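PDB 5CI5: extracellular solute-binding protein family 1 from Pseudothermotoga lettingae, which binds alpha-D-tagatose and probably acts as the extracellular sugar-capturing component of an ABC transporter. Local coordinates for residues K145-K150 with R258-I263; A151-D156 with L170-T175; K160-L165 with L223-F228. One frame throughout, in Å; residues are numbered along the deposited sequence.

Overall arrangement
All three contacts lie within the solute-binding family region and are joined through helix 162-172. Contacts 1 and 2 are neighbours, their centres about 7 Å apart: Ala260 CB packs on Ile172 CG2 at 3.8 Å, while Phe148 O and Leu153 N, 2.9 Å apart, probably share a hydrogen bond. The centre of contact 3 is about 18 Å from each of the other two, yet Met261 SE reaches Leu165 CD1 at 3.5 Å. None of the touching residues lines the tagatose pocket. The links to it run through adjoining elements: strand 261-264 leads to Trp267, and helix 190-202, beside contact 3, carries Leu194 and begins with Glu190.

Contact 1: residues K145-K150 with R258-I263; sequences KAMFEK and RVAMAI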
loop_
_atom_site.group_PDB
_atom_site.type_symbol
_atom_site.label_atom_id
_atom_site.label_comp_id
_atom_site.label_asym_id
_atom_site.label_seq_id
_atom_site.Cartn_x
_atom_site.Cartn_y
_atom_site.Cartn_z
ATOM N N LYS A 145 5.119 14.886 14.987
ATOM C CA LYS A 145 4.631 15.926 15.878
ATOM C C LYS A 145 5.735 16.864 16.353
ATOM O O LYS A 145 5.536 18.085 16.426
ATOM C CB LYS A 145 3.952 15.285 17.079
ATOM C CG LYS A 145 2.577 14.689 16.777
ATOM C CD LYS A 145 2.008 14.079 18.056
ATOM C CE LYS A 145 0.501 14.126 18.110
ATOM N NZ LYS A 145 0.043 13.809 19.498
ATOM N N ALA A 146 6.896 16.293 16.654
ATOM C CA ALA A 146 7.993 17.073 17.204
ATOM C C ALA A 146 8.496 18.076 16.187
ATOM O O ALA A 146 8.918 19.172 16.550
ATOM C CB ALA A 146 9.127 16.168 17.641
HETATM N N MSE A 147 8.464 17.691 14.913
HETATM C CA MSE A 147 8.913 18.574 13.848
HETATM C C MSE A 147 7.925 19.705 13.646
HETATM O O MSE A 147 8.348 20.827 13.416
HETATM C CB MSE A 147 9.138 17.801 12.556
HETATM C CG MSE A 147 10.283 16.823 12.664
HETATM SE SE MSE A 147 10.641 15.918 11.000
HETATM C CE MSE A 147 11.512 17.368 10.058
ATOM N N PHE A 148 6.624 19.437 13.759
ATOM C CA PHE A 148 5.624 20.510 13.693
ATOM C C PHE A 148 5.893 21.519 14.810
ATOM O O PHE A 148 5.993 22.738 14.587
ATOM C CB PHE A 148 4.203 19.934 13.798
ATOM C CG PHE A 148 3.585 19.602 12.460
ATOM C CD1 PHE A 148 4.146 18.636 11.642
ATOM C CD2 PHE A 148 2.441 20.246 12.032
ATOM C CE1 PHE A 148 3.576 18.329 10.424
ATOM C CE2 PHE A 148 1.883 19.944 10.828
ATOM C CZ PHE A 148 2.452 18.991 10.018
ATOM N N GLU A 149 6.068 20.986 16.009
ATOM C CA GLU A 149 6.279 21.837 17.174
ATOM C C GLU A 149 7.524 22.697 17.008
ATOM O O GLU A 149 7.500 23.902 17.275
ATOM C CB GLU A 149 6.365 20.982 18.439
ATOM C CG GLU A 149 6.482 21.809 19.721
ATOM C CD GLU A 149 6.621 20.967 20.972
ATOM O OE1 GLU A 149 6.568 19.720 20.904
ATOM O OE2 GLU A 149 6.802 21.570 22.040
ATOM N N LYS A 150 8.609 22.089 16.547
ATOM C CA LYS A 150 9.860 22.824 16.358
ATOM C C LYS A 150 9.677 23.984 15.366
ATOM O O LYS A 150 10.281 25.055 15.525
ATOM C CB LYS A 150 10.958 21.859 15.884
ATOM C CG LYS A 150 12.310 22.493 15.633
ATOM C CD LYS A 150 13.071 22.676 16.930
ATOM C CE LYS A 150 14.350 23.487 16.729
ATOM N NZ LYS A 150 14.080 24.866 16.219
ATOM N N ARG A 258 13.832 14.093 10.161
ATOM C CA ARG A 258 14.292 14.835 8.984
ATOM C C ARG A 258 13.203 15.059 7.947
ATOM O O ARG A 258 13.352 15.918 7.099
ATOM C CB ARG A 258 15.451 14.105 8.325
ATOM C CG ARG A 258 16.651 13.998 9.264
ATOM C CD ARG A 258 17.933 14.011 8.509
ATOM N NE ARG A 258 18.031 12.871 7.623
ATOM C CZ ARG A 258 17.966 12.916 6.297
ATOM N NH1 ARG A 258 18.083 11.784 5.627
ATOM N NH2 ARG A 258 17.783 14.055 5.632
ATOM N N VAL A 259 12.124 14.283 8.007
ATOM C CA VAL A 259 10.996 14.473 7.074
ATOM C C VAL A 259 9.723 14.516 7.876
ATOM O O VAL A 259 9.394 13.561 8.547
ATOM C CB VAL A 259 10.914 13.354 6.017
ATOM C CG1 VAL A 259 9.617 13.486 5.150
ATOM C CG2 VAL A 259 12.107 13.420 5.144
ATOM N N ALA A 260 8.987 15.626 7.792
ATOM C CA ALA A 260 7.879 15.863 8.708
ATOM C C ALA A 260 6.565 15.268 8.271
ATOM O O ALA A 260 5.705 15.040 9.118
ATOM C CB ALA A 260 7.699 17.344 8.930
HETATM N N MSE A 261 6.396 15.058 6.967
HETATM C CA MSE A 261 5.131 14.564 6.422
HETATM C C MSE A 261 5.436 13.636 5.272
HETATM O O MSE A 261 6.353 13.896 4.508
HETATM C CB MSE A 261 4.234 15.703 5.916
HETATM C CG MSE A 261 3.693 16.610 6.979
HETATM SE SE MSE A 261 2.495 17.946 6.242
HETATM C CE MSE A 261 3.768 19.355 5.867
ATOM N N ALA A 262 4.629 12.592 5.144
ATOM C CA ALA A 262 4.688 11.690 4.001
ATOM C C ALA A 262 3.344 11.021 3.846
ATOM O O ALA A 262 2.459 11.188 4.679
ATOM C CB ALA A 262 5.772 10.641 4.199
ATOM N N ILE A 263 3.191 10.247 2.788
ATOM C CA ILE A 263 2.046 9.372 2.682
ATOM C C ILE A 263 2.371 8.062 3.381
ATOM O O ILE A 263 3.438 7.500 3.180
ATOM C CB ILE A 263 1.633 9.156 1.202
ATOM C CG1 ILE A 263 1.176 10.486 0.621
ATOM C CG2 ILE A 263 0.527 8.106 1.127
ATOM C CD1 ILE A 263 0.825 10.447 -0.825
#
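Met147 and Ala260 touch across this contact, and both are tied to Asn144: its OD1 is hydrogen-bonded to Met147 N, while its backbone bonds to that of Ala260. No hydrogen bond passes directly between 145-150 and 258-263. The shortest polar bond within either segment belongs to the helix itself, Lys150 N to Ala146 O at 2.9 Å. The two sides meet by van der Waals contact, the side chains of the helix resting partly on backbone. Met147 and Met261 are both present as selenomethionine, with selenium in place of sulfur. Met147 points from the helix at the turn before the strand, and its selenium settles against the backbone, with SE 3.5 Å from Val259 C. A bend at chi3 (75°) swings the terminal methyl along the chain, so that CE comes 3.6 Å from Arg258 C. Such a long, flexible side chain suits an irregular backbone surface. Ala260 suits the opposite side for the reverse reason: its lone methyl leaves room for the end of the Met147 side chain, with CB 3.9 Å from Met147 SE. Phe148 meets the strand with the rim of its ring. Its CE1 lies 3.9 Å from Met261 CG, which sits in the plane of the ring at its edge, and the two side chains cross at about a right angle. Met261 SE also stands at the ring edge, 5.2 Å from the centroid of the Phe148 ring and 79° off its normal. Beyond the contact, Tyr143 meets the Phe148 ring, and Ile172 of helix 162-172 touches both Phe148 and Ala260. Arg258 turns its polar end elsewhere, NH2 bonding to Arg178 O. The whole is an edge-on Met-aromatic contact at a strand-to-helix junction: helix 145-150, directly following strand 140-144, packs against the start of 261-264, that strand's antiparallel partner in a three-stranded sheet.

Contact 2: residues A151-D156 with L170-T175; sequences AGLNPD and LKITDT
Ala151 and Leu153 meet Ile172 and Lys171 chiefly through aliphatic groups; no flat group lies between the segments, and the neighbouring one is the Phe148 ring, touched by Leu153 and Ile172. The Asn154 carboxamide lies away from the interface and serves its own loop: Asp156 N stands above its carbonyl plane, 53° out of it, and bonds to Asn154 OD1 at 3.0 Å, an Asx turn. Across the contact, Ala151 CB presses on Ile172 CG1 at 3.6 Å, a short approach that a small methyl permits. Leu153 forks over the helix end. Its CD1 branch rests 3.8 Å from Ile172 CD1, and CD2 lies 4.1 Å from Lys171 CD. Lys171 leaves with CG anti to its carbonyl carbon (chi1 -78°), and its chain is extended beyond CG, offering methylenes to the leucine while NZ forms a salt bridge with Asp167. Gly152 makes this turn possible: it closes the preceding helix in a Schellman motif, at a positive phi where a CB would be jammed against the carbonyl O of Ala151. The loop 151-156 thus leaves helix 145-150 and leans on the last turn of helix 162-172, where Ile172 also reaches Ala260, just before strand 261-264.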
loop_
_atom_site.group_PDB
_atom_site.type_symbol
_atom_site.label_atom_id
_atom_site.label_comp_id
_atom_site.label_asym_id
_atom_site.label_seq_id
_atom_site.Cartn_x
_atom_site.Cartn_y
_atom_site.Cartn_z
ATOM N N ALA A 151 8.812 23.784 14.368
ATOM C CA ALA A 151 8.557 24.798 13.344
ATOM C C ALA A 151 7.475 25.805 13.758
ATOM O O ALA A 151 7.073 26.664 12.957
ATOM C CB ALA A 151 8.161 24.116 12.030
ATOM N N GLY A 152 6.979 25.697 14.993
ATOM C CA GLY A 152 5.970 26.624 15.490
ATOM C C GLY A 152 4.532 26.315 15.103
ATOM O O GLY A 152 3.647 27.179 15.178
ATOM N N LEU A 153 4.301 25.076 14.680
ATOM C CA LEU A 153 2.998 24.602 14.268
ATOM C C LEU A 153 2.358 23.701 15.311
ATOM O O LEU A 153 3.049 22.967 16.020
ATOM C CB LEU A 153 3.118 23.810 12.962
ATOM C CG LEU A 153 3.758 24.546 11.783
ATOM C CD1 LEU A 153 3.904 23.570 10.638
ATOM C CD2 LEU A 153 2.920 25.745 11.363
ATOM N N ASN A 154 1.037 23.724 15.365
ATOM C CA ASN A 154 0.279 22.825 16.226
ATOM C C ASN A 154 0.154 21.391 15.668
ATOM O O ASN A 154 -0.574 21.189 14.697
ATOM C CB ASN A 154 -1.110 23.410 16.445
ATOM C CG ASN A 154 -1.938 22.605 17.408
ATOM O OD1 ASN A 154 -1.500 21.573 17.928
ATOM N ND2 ASN A 154 -3.160 23.078 17.660
ATOM N N PRO A 155 0.817 20.403 16.303
ATOM C CA PRO A 155 0.783 19.010 15.832
ATOM C C PRO A 155 -0.624 18.431 15.783
ATOM O O PRO A 155 -0.948 17.600 14.931
ATOM C CB PRO A 155 1.623 18.260 16.872
ATOM C CG PRO A 155 2.379 19.258 17.575
ATOM C CD PRO A 155 1.593 20.524 17.544
ATOM N N ASP A 156 -1.463 18.884 16.700
ATOM C CA ASP A 156 -2.805 18.344 16.828
ATOM C C ASP A 156 -3.767 18.993 15.856
ATOM O O ASP A 156 -4.966 18.692 15.873
ATOM C CB ASP A 156 -3.299 18.523 18.265
ATOM C CG ASP A 156 -2.454 17.759 19.255
ATOM O OD1 ASP A 156 -1.861 16.735 18.852
ATOM O OD2 ASP A 156 -2.362 18.185 20.423
ATOM N N LEU A 170 6.337 24.374 3.553
ATOM C CA LEU A 170 7.317 25.445 3.345
ATOM C C LEU A 170 7.890 25.948 4.667
ATOM O O LEU A 170 9.084 26.237 4.767
ATOM C CB LEU A 170 6.677 26.601 2.574
ATOM C CG LEU A 170 6.502 26.366 1.080
ATOM C CD1 LEU A 170 5.597 27.453 0.477
ATOM C CD2 LEU A 170 7.840 26.328 0.350
ATOM N N LYS A 171 7.050 26.026 5.688
ATOM C CA LYS A 171 7.458 26.530 6.997
ATOM C C LYS A 171 8.442 25.591 7.704
ATOM O O LYS A 171 9.347 26.030 8.418
ATOM C CB LYS A 171 6.222 26.755 7.860
ATOM C CG LYS A 171 5.487 28.047 7.501
ATOM C CD LYS A 171 4.235 28.226 8.336
ATOM C CE LYS A 171 3.582 29.578 8.062
ATOM N NZ LYS A 171 2.211 29.647 8.648
ATOM N N ILE A 172 8.268 24.294 7.499
ATOM C CA ILE A 172 9.124 23.294 8.126
ATOM C C ILE A 172 10.455 23.087 7.405
ATOM O O ILE A 172 11.509 22.838 8.034
ATOM C CB ILE A 172 8.364 21.944 8.205
ATOM C CG1 ILE A 172 7.228 22.034 9.225
ATOM C CG2 ILE A 172 9.295 20.805 8.571
ATOM C CD1 ILE A 172 6.155 20.941 9.074
ATOM N N THR A 173 10.414 23.144 6.079
ATOM C CA THR A 173 11.575 22.810 5.279
ATOM C C THR A 173 12.779 23.713 5.592
ATOM O O THR A 173 12.655 24.920 5.695
ATOM C CB THR A 173 11.258 22.887 3.789
ATOM O OG1 THR A 173 10.268 21.885 3.468
ATOM C CG2 THR A 173 12.518 22.620 2.958
ATOM N N ASP A 174 13.945 23.094 5.707
ATOM C CA ASP A 174 15.207 23.810 5.872
ATOM C C ASP A 174 16.256 22.951 5.197
ATOM O O ASP A 174 16.954 22.154 5.849
ATOM C CB ASP A 174 15.510 24.045 7.353
ATOM C CG ASP A 174 16.810 24.808 7.584
ATOM O OD1 ASP A 174 17.403 25.315 6.615
ATOM O OD2 ASP A 174 17.236 24.867 8.751
ATOM N N THR A 175 16.322 23.063 3.871
ATOM C CA THR A 175 17.066 22.108 3.064
ATOM C C THR A 175 18.550 22.214 3.385
ATOM O O THR A 175 19.276 21.225 3.251
ATOM C CB THR A 175 16.872 22.306 1.537
ATOM O OG1 THR A 175 17.370 23.588 1.149
ATOM C CG2 THR A 175 15.394 22.138 1.134
#

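Contact 3: residues K160-L165 with L223-F228; sequences KTWDEL and LKALKF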
loop_
_atom_site.group_PDB
_atom_site.type_symbol
_atom_site.label_atom_id
_atom_site.label_comp_id
_atom_site.label_asym_id
_atom_site.label_seq_id
_atom_site.Cartn_x
_atom_site.Cartn_y
_atom_site.Cartn_z
ATOM N N LYS A 160 -5.424 20.399 6.472
ATOM C CA LYS A 160 -6.618 19.758 5.936
ATOM C C LYS A 160 -6.717 19.946 4.425
ATOM O O LYS A 160 -7.291 19.114 3.733
ATOM C CB LYS A 160 -7.871 20.327 6.599
ATOM C CG LYS A 160 -7.955 20.047 8.101
ATOM C CD LYS A 160 -9.080 20.864 8.739
ATOM C CE LYS A 160 -8.861 21.061 10.251
ATOM N NZ LYS A 160 -9.547 22.279 10.802
ATOM N N THR A 161 -6.152 21.039 3.920
ATOM C CA THR A 161 -6.261 21.368 2.512
ATOM C C THR A 161 -4.904 21.436 1.851
ATOM O O THR A 161 -3.861 21.517 2.515
ATOM C CB THR A 161 -6.908 22.717 2.313
ATOM O OG1 THR A 161 -6.014 23.711 2.835
ATOM C CG2 THR A 161 -8.267 22.773 3.036
ATOM N N TRP A 162 -4.908 21.412 0.532
ATOM C CA TRP A 162 -3.660 21.588 -0.199
ATOM C C TRP A 162 -2.968 22.904 0.149
ATOM O O TRP A 162 -1.736 22.954 0.249
ATOM C CB TRP A 162 -3.903 21.536 -1.690
ATOM C CG TRP A 162 -4.069 20.163 -2.242
ATOM C CD1 TRP A 162 -4.132 18.984 -1.544
ATOM C CD2 TRP A 162 -4.142 19.819 -3.618
ATOM N NE1 TRP A 162 -4.256 17.935 -2.415
ATOM C CE2 TRP A 162 -4.261 18.420 -3.695
ATOM C CE3 TRP A 162 -4.132 20.561 -4.808
ATOM C CZ2 TRP A 162 -4.355 17.743 -4.911
ATOM C CZ3 TRP A 162 -4.229 19.869 -6.023
ATOM C CH2 TRP A 162 -4.354 18.494 -6.057
ATOM N N ASP A 163 -3.740 23.967 0.332
ATOM C CA ASP A 163 -3.131 25.253 0.647
ATOM C C ASP A 163 -2.418 25.171 2.002
ATOM O O ASP A 163 -1.292 25.658 2.179
ATOM C CB ASP A 163 -4.167 26.359 0.675
ATOM C CG ASP A 163 -4.609 26.783 -0.726
ATOM O OD1 ASP A 163 -3.937 26.416 -1.716
ATOM O OD2 ASP A 163 -5.625 27.487 -0.819
ATOM N N GLU A 164 -3.070 24.525 2.959
ATOM C CA GLU A 164 -2.485 24.371 4.290
ATOM C C GLU A 164 -1.272 23.441 4.244
ATOM O O GLU A 164 -0.280 23.680 4.935
ATOM C CB GLU A 164 -3.537 23.855 5.273
ATOM C CG GLU A 164 -4.598 24.906 5.570
ATOM C CD GLU A 164 -5.789 24.366 6.355
ATOM O OE1 GLU A 164 -5.850 23.156 6.631
ATOM O OE2 GLU A 164 -6.678 25.176 6.687
ATOM N N LEU A 165 -1.325 22.420 3.391
ATOM C CA LEU A 165 -0.211 21.475 3.268
ATOM C C LEU A 165 1.008 22.217 2.773
ATOM O O LEU A 165 2.110 22.060 3.291
ATOM C CB LEU A 165 -0.562 20.323 2.317
ATOM C CG LEU A 165 0.579 19.412 1.845
ATOM C CD1 LEU A 165 1.198 18.759 3.039
ATOM C CD2 LEU A 165 0.029 18.383 0.877
ATOM N N LEU A 223 -4.400 17.094 -14.392
ATOM C CA LEU A 223 -3.270 17.981 -14.653
ATOM C C LEU A 223 -2.920 18.783 -13.399
ATOM O O LEU A 223 -1.751 18.915 -13.038
ATOM C CB LEU A 223 -3.592 18.928 -15.815
ATOM C CG LEU A 223 -2.471 19.917 -16.132
ATOM C CD1 LEU A 223 -1.268 19.185 -16.744
ATOM C CD2 LEU A 223 -2.944 21.024 -17.088
ATOM N N LYS A 224 -3.946 19.320 -12.733
ATOM C CA LYS A 224 -3.764 20.070 -11.509
ATOM C C LYS A 224 -3.031 19.198 -10.469
ATOM O O LYS A 224 -2.086 19.649 -9.817
ATOM C CB LYS A 224 -5.116 20.545 -10.968
ATOM C CG LYS A 224 -5.007 21.488 -9.802
ATOM C CD LYS A 224 -6.354 21.868 -9.257
ATOM C CE LYS A 224 -6.220 22.854 -8.118
ATOM N NZ LYS A 224 -7.565 23.203 -7.592
ATOM N N ALA A 225 -3.479 17.953 -10.327
ATOM C CA ALA A 225 -2.845 16.996 -9.405
ATOM C C ALA A 225 -1.400 16.730 -9.788
ATOM O O ALA A 225 -0.525 16.726 -8.936
ATOM C CB ALA A 225 -3.634 15.687 -9.394
ATOM N N LEU A 226 -1.141 16.505 -11.069
ATOM C CA LEU A 226 0.220 16.253 -11.524
ATOM C C LEU A 226 1.148 17.445 -11.247
ATOM O O LEU A 226 2.273 17.273 -10.783
ATOM C CB LEU A 226 0.238 15.908 -13.021
ATOM C CG LEU A 226 1.617 15.638 -13.612
ATOM C CD1 LEU A 226 2.389 14.542 -12.863
ATOM C CD2 LEU A 226 1.515 15.286 -15.100
ATOM N N LYS A 227 0.666 18.643 -11.538
ATOM C CA LYS A 227 1.463 19.852 -11.316
ATOM C C LYS A 227 1.744 20.079 -9.826
ATOM O O LYS A 227 2.882 20.352 -9.456
ATOM C CB LYS A 227 0.758 21.071 -11.914
ATOM C CG LYS A 227 0.836 21.083 -13.408
ATOM C CD LYS A 227 0.337 22.387 -14.030
ATOM C CE LYS A 227 0.584 22.336 -15.532
ATOM N NZ LYS A 227 0.317 23.637 -16.198
ATOM N N PHE A 228 0.769 19.872 -8.950
ATOM C CA PHE A 228 1.003 20.140 -7.537
ATOM C C PHE A 228 1.908 19.089 -6.925
ATOM O O PHE A 228 2.842 19.429 -6.219
ATOM C CB PHE A 228 -0.314 20.222 -6.762
ATOM C CG PHE A 228 -0.152 20.646 -5.326
ATOM C CD1 PHE A 228 0.682 21.704 -4.979
ATOM C CD2 PHE A 228 -0.817 19.980 -4.323
ATOM C CE1 PHE A 228 0.810 22.100 -3.643
ATOM C CE2 PHE A 228 -0.698 20.381 -2.994
ATOM C CZ PHE A 228 0.124 21.429 -2.654
#
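Phe228 lays its ring obliquely over one face of the Trp162 indole, with CD2 3.3 Å above the indole plane and offset toward its rim. The planes meet at 36° and the centroid of the Phe228 ring is 4.7 Å from that of the six-membered ring of Trp162, so the pair tilts like a half-closed book. Phe228 holds CG opposite its backbone N (chi1 -174°), and from there the ring reaches back past the indole, its CE2 coming 3.6 Å from Trp162 CB. The far end of the tryptophan fills a shallow hollow on helix 220-234: CH2 stands 4.0 Å from Ala225 CA, where a small side chain leaves space, and CZ3 lies 4.2 Å from Lys224 CE. The lysine lends only its methylenes, its NZ pairing with Asp291. Leu165 touches Phe228 more lightly. Were Trp162 replaced by an alanine, the Phe228 ring would probably lose the surface it leans on and a gap would open beside Ala225. Thr161 and Glu164 form a capping box that fixes the start of the helix carrying Trp162: Glu164 N bonds to Thr161 OG1 at 3.1 Å, while the return bond from Thr161 N is weak. As no hydrogen bond crosses, 160-165 and 223-228 are held here by shape and by burial of apolar surface.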